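Local coordinates for protein FAM179B (Mus musculus, PDB 5DN7) that binds microtubules and promotes their polymerization through its TOG domains, takes part in ciliogenesis and is required to regulate cilium length, at residues A[68-71]-A[72-76]; A[88-91]-A[92-95]. All coordinates share one frame; numbering follows the deposited sequence.

Interaction 1 of 2, residues A[68-71]-A[72-76]; sequences ISLL and YNLLD
Leu74 packs against both Leu70 and Leu71, one turn back on the same helix. Its CD1 lies 4.2 Å from Leu70 CG and 4.2 Å from Leu71 CD2, so this one methyl meets both neighbours. Leu74 CG stands anti to its own carbonyl carbon (chi1 -69°), which turns the branch back along the helix and brings CG to 3.3 Å from Leu70 O. Leu75 does the same one residue on, with CG 3.3 Å from Leu71 O. The backbone beneath is regular. Tyr72 N bonds to Ile68 O and Leu74 N to Leu70 O, each at 2.9 Å; Asn73 N to Ser69 O is 3.0 Å. The last of the series, Leu75 N to Leu71 O, is longer at 3.1 Å and more bent, 139° at the hydrogen. Tyr72 CG is anti to the backbone N (chi1 -176°), and the ring leads away from 68-71. There it forms a cation-pi contact with Lys114, which also binds Tyr72 O and pairs with Asp76 OD1. Leu70 packs on helix 25-32, while Leu71 and Leu74 face helix 80-97. The leucines thus join helix 61-74, first of a predicted HEAT repeat in TOG 2, to neighbouring helices of the solenoid.

Interaction 2 of 2, residues A[88-91]-A[92-95]; sequences QVLH and LLVI
His91 and Ile95 meet one turn apart on the same helix, with the aliphatic arm of Ile95 lying over one face of the imidazole. Ile95 CG1 sits 4.2 Å from the centroid of the His91 ring and 27° off its normal, a CH-pi contact. The arm then runs on to the NE2 side, where CD1 is 3.6 Å from His91 NE2. With CG anti to the backbone N (chi1 179°), the imidazole swings beside its own carbonyl and forward along the helix toward Ile95. Ile95 CG1, anti to its own carbonyl carbon, points back down the helix and passes 3.2 Å from His91 O. That oxygen also accepts the N-H of Ile95 at 2.9 Å, in a nearly straight bond (164°). Leu92, which also has much surface buried here, sets its CB 3.5 Å from Gln88 O, the acceptor of its own N-H. Its side-chain end leads away and packs on Leu51 of helix 40-52. Leu90 brings CD1 to 4.4 Å from Leu93 CD2. His91 and Ile95 instead turn to helix 121-138, where they touch Lys129 and Lys133 respectively. Without the imidazole, as with an alanine at His91, the Ile95 arm is likely to lose its flat partner and a gap to open beside Lys129. The side-chain contact is thus mainly dispersive, while the hydrogen bonds between the two segments all lie in the backbone.

Overall arrangement
From the N terminus, interaction 1 comes first, at the end of helix 61-74. The chain then turns and runs into helix 80-97, where interaction 2 lies. Each contact lies in one continuous piece of chain, interaction 1 running off its helix, and closes no long loop. They follow in series, neither nesting nor crossing, with centres about 12 Å apart. They are joined by packing between the two helices: Ile68 CG1 lies 3.6 Å from Leu93 CD2, and Leu71 CD2 lies 3.7 Å from Val89 CG1. The helices are the pair of one predicted HEAT repeat. Interaction 1 also reaches helices 25-32 and 105-114, and interaction 2 helices 40-52, 105-114 and 121-138, linking neighbouring repeats.

Interaction 1 of 2, residues A[68-71]-A[72-76]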
loop_
_atom_site.group_PDB
_atom_site.type_symbol
_atom_site.label_atom_id
_atom_site.label_comp_id
_atom_site.label_asym_id
_atom_site.label_seq_id
_atom_site.Cartn_x
_atom_site.Cartn_y
_atom_site.Cartn_z
ATOM N N ILE A 68 -8.263 7.547 14.931
ATOM C CA ILE A 68 -7.492 7.393 13.712
ATOM C C ILE A 68 -6.633 8.642 13.488
ATOM O O ILE A 68 -5.484 8.535 13.062
ATOM C CB ILE A 68 -8.411 7.120 12.496
ATOM C CG1 ILE A 68 -8.933 5.683 12.555
ATOM C CG2 ILE A 68 -7.666 7.335 11.193
ATOM C CD1 ILE A 68 -10.158 5.427 11.714
ATOM N N SER A 69 -7.179 9.811 13.822
ATOM C CA SER A 69 -6.434 11.071 13.730
ATOM C C SER A 69 -5.172 11.045 14.618
ATOM O O SER A 69 -4.060 11.410 14.197
ATOM C CB SER A 69 -7.365 12.229 14.114
ATOM O OG SER A 69 -6.760 13.492 13.921
ATOM N N LEU A 70 -5.353 10.573 15.845
ATOM C CA LEU A 70 -4.251 10.361 16.771
ATOM C C LEU A 70 -3.170 9.442 16.184
ATOM O O LEU A 70 -1.973 9.778 16.198
ATOM C CB LEU A 70 -4.770 9.766 18.077
ATOM C CG LEU A 70 -3.678 9.474 19.095
ATOM C CD1 LEU A 70 -3.030 10.789 19.509
ATOM C CD2 LEU A 70 -4.244 8.749 20.289
ATOM N N LEU A 71 -3.592 8.293 15.660
ATOM C CA LEU A 71 -2.654 7.372 15.019
ATOM C C LEU A 71 -1.906 8.055 13.873
ATOM O O LEU A 71 -0.707 7.855 13.693
ATOM C CB LEU A 71 -3.380 6.126 14.512
ATOM C CG LEU A 71 -4.058 5.307 15.617
ATOM C CD1 LEU A 71 -4.649 4.024 15.076
ATOM C CD2 LEU A 71 -3.103 5.005 16.757
ATOM N N TYR A 72 -2.612 8.882 13.115
ATOM C CA TYR A 72 -2.006 9.576 11.994
ATOM C C TYR A 72 -0.919 10.519 12.493
ATOM O O TYR A 72 0.143 10.646 11.875
ATOM C CB TYR A 72 -3.070 10.339 11.198
ATOM C CG TYR A 72 -2.553 11.014 9.943
ATOM C CD1 TYR A 72 -2.229 10.266 8.816
ATOM C CD2 TYR A 72 -2.402 12.403 9.882
ATOM C CE1 TYR A 72 -1.761 10.872 7.660
ATOM C CE2 TYR A 72 -1.941 13.023 8.729
ATOM C CZ TYR A 72 -1.616 12.249 7.618
ATOM O OH TYR A 72 -1.148 12.842 6.459
ATOM N N ASN A 73 -1.159 11.196 13.588
ATOM C CA ASN A 73 -0.129 12.000 14.169
ATOM C C ASN A 73 1.052 11.226 14.710
ATOM O O ASN A 73 2.149 11.640 14.591
ATOM C CB ASN A 73 -0.699 13.003 15.151
ATOM C CG ASN A 73 -1.560 14.041 14.471
ATOM O OD1 ASN A 73 -2.640 14.324 14.923
ATOM N ND2 ASN A 73 -1.092 14.597 13.388
ATOM N N LEU A 74 0.793 10.089 15.309
ATOM C CA LEU A 74 1.863 9.269 15.862
ATOM C C LEU A 74 2.815 8.756 14.772
ATOM O O LEU A 74 3.990 8.506 15.032
ATOM C CB LEU A 74 1.273 8.102 16.643
ATOM C CG LEU A 74 0.564 8.494 17.940
ATOM C CD1 LEU A 74 -0.074 7.285 18.607
ATOM C CD2 LEU A 74 1.558 9.161 18.884
ATOM N N LEU A 75 2.317 8.619 13.549
ATOM C CA LEU A 75 3.159 8.175 12.445
ATOM C C LEU A 75 4.130 9.266 11.989
ATOM O O LEU A 75 4.969 9.031 11.123
ATOM C CB LEU A 75 2.304 7.714 11.270
ATOM C CG LEU A 75 1.423 6.502 11.546
ATOM C CD1 LEU A 75 0.546 6.241 10.354
ATOM C CD2 LEU A 75 2.271 5.268 11.879
ATOM N N ASP A 76 4.010 10.457 12.567
ATOM C CA ASP A 76 4.957 11.539 12.295
ATOM C C ASP A 76 6.194 11.479 13.174
ATOM O O ASP A 76 7.120 12.270 12.996
ATOM C CB ASP A 76 4.297 12.901 12.486
ATOM C CG ASP A 76 3.358 13.249 11.368
ATOM O OD1 ASP A 76 3.733 13.035 10.189
ATOM O OD2 ASP A 76 2.246 13.736 11.672
#

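Interaction 2 of 2, residues A[88-91]-A[92-95]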
loop_
_atom_site.group_PDB
_atom_site.type_symbol
_atom_site.label_atom_id
_atom_site.label_comp_id
_atom_site.label_asym_id
_atom_site.label_seq_id
_atom_site.Cartn_x
_atom_site.Cartn_y
_atom_site.Cartn_z
ATOM N N GLN A 88 1.283 -1.129 14.000
ATOM C CA GLN A 88 0.665 -2.317 14.579
ATOM C C GLN A 88 -0.718 -2.029 15.188
ATOM O O GLN A 88 -1.684 -2.810 15.020
ATOM C CB GLN A 88 1.578 -2.909 15.630
ATOM C CG GLN A 88 2.755 -3.620 15.034
ATOM C CD GLN A 88 3.543 -4.322 16.082
ATOM O OE1 GLN A 88 3.977 -3.705 17.056
ATOM N NE2 GLN A 88 3.725 -5.627 15.911
ATOM N N VAL A 89 -0.820 -0.906 15.895
ATOM C CA VAL A 89 -2.124 -0.502 16.420
ATOM C C VAL A 89 -3.158 -0.283 15.298
ATOM O O VAL A 89 -4.298 -0.709 15.393
ATOM C CB VAL A 89 -1.995 0.763 17.265
ATOM C CG1 VAL A 89 -3.365 1.392 17.497
ATOM C CG2 VAL A 89 -1.301 0.423 18.586
ATOM N N LEU A 90 -2.739 0.380 14.236
ATOM C CA LEU A 90 -3.579 0.666 13.086
ATOM C C LEU A 90 -4.014 -0.618 12.387
ATOM O O LEU A 90 -5.167 -0.756 12.001
ATOM C CB LEU A 90 -2.833 1.585 12.116
ATOM C CG LEU A 90 -3.594 2.035 10.870
ATOM C CD1 LEU A 90 -4.871 2.724 11.286
ATOM C CD2 LEU A 90 -2.729 2.947 9.986
ATOM N N HIS A 91 -3.090 -1.558 12.230
ATOM C CA HIS A 91 -3.411 -2.856 11.656
ATOM C C HIS A 91 -4.475 -3.556 12.484
ATOM O O HIS A 91 -5.453 -4.091 11.938
ATOM C CB HIS A 91 -2.177 -3.758 11.568
ATOM C CG HIS A 91 -2.474 -5.116 11.008
ATOM N ND1 HIS A 91 -1.851 -6.264 11.447
ATOM C CD2 HIS A 91 -3.339 -5.507 10.039
ATOM C CE1 HIS A 91 -2.321 -7.301 10.777
ATOM N NE2 HIS A 91 -3.229 -6.865 9.919
ATOM N N LEU A 92 -4.262 -3.572 13.802
ATOM C CA LEU A 92 -5.208 -4.241 14.686
ATOM C C LEU A 92 -6.582 -3.566 14.594
ATOM O O LEU A 92 -7.612 -4.233 14.512
ATOM C CB LEU A 92 -4.696 -4.240 16.125
ATOM C CG LEU A 92 -5.631 -4.857 17.163
ATOM C CD1 LEU A 92 -6.047 -6.254 16.738
ATOM C CD2 LEU A 92 -4.912 -4.919 18.506
ATOM N N LEU A 93 -6.586 -2.240 14.575
ATOM C CA LEU A 93 -7.827 -1.482 14.460
ATOM C C LEU A 93 -8.567 -1.881 13.191
ATOM O O LEU A 93 -9.754 -2.179 13.229
ATOM C CB LEU A 93 -7.558 0.026 14.467
ATOM C CG LEU A 93 -8.761 0.933 14.142
ATOM C CD1 LEU A 93 -9.874 0.830 15.194
ATOM C CD2 LEU A 93 -8.337 2.382 13.942
ATOM N N VAL A 94 -7.842 -1.890 12.076
ATOM C CA VAL A 94 -8.397 -2.313 10.800
ATOM C C VAL A 94 -9.012 -3.698 10.940
ATOM O O VAL A 94 -10.119 -3.946 10.464
ATOM C CB VAL A 94 -7.322 -2.344 9.698
ATOM C CG1 VAL A 94 -7.814 -3.144 8.500
ATOM C CG2 VAL A 94 -6.945 -0.930 9.285
ATOM N N ILE A 95 -8.297 -4.604 11.569
ATOM C CA ILE A 95 -8.817 -5.918 11.838
ATOM C C ILE A 95 -10.147 -5.883 12.594
ATOM O O ILE A 95 -11.089 -6.484 12.177
ATOM C CB ILE A 95 -7.834 -6.798 12.617
ATOM C CG1 ILE A 95 -6.576 -7.094 11.829
ATOM C CG2 ILE A 95 -8.500 -8.091 13.002
ATOM C CD1 ILE A 95 -6.814 -7.292 10.374
#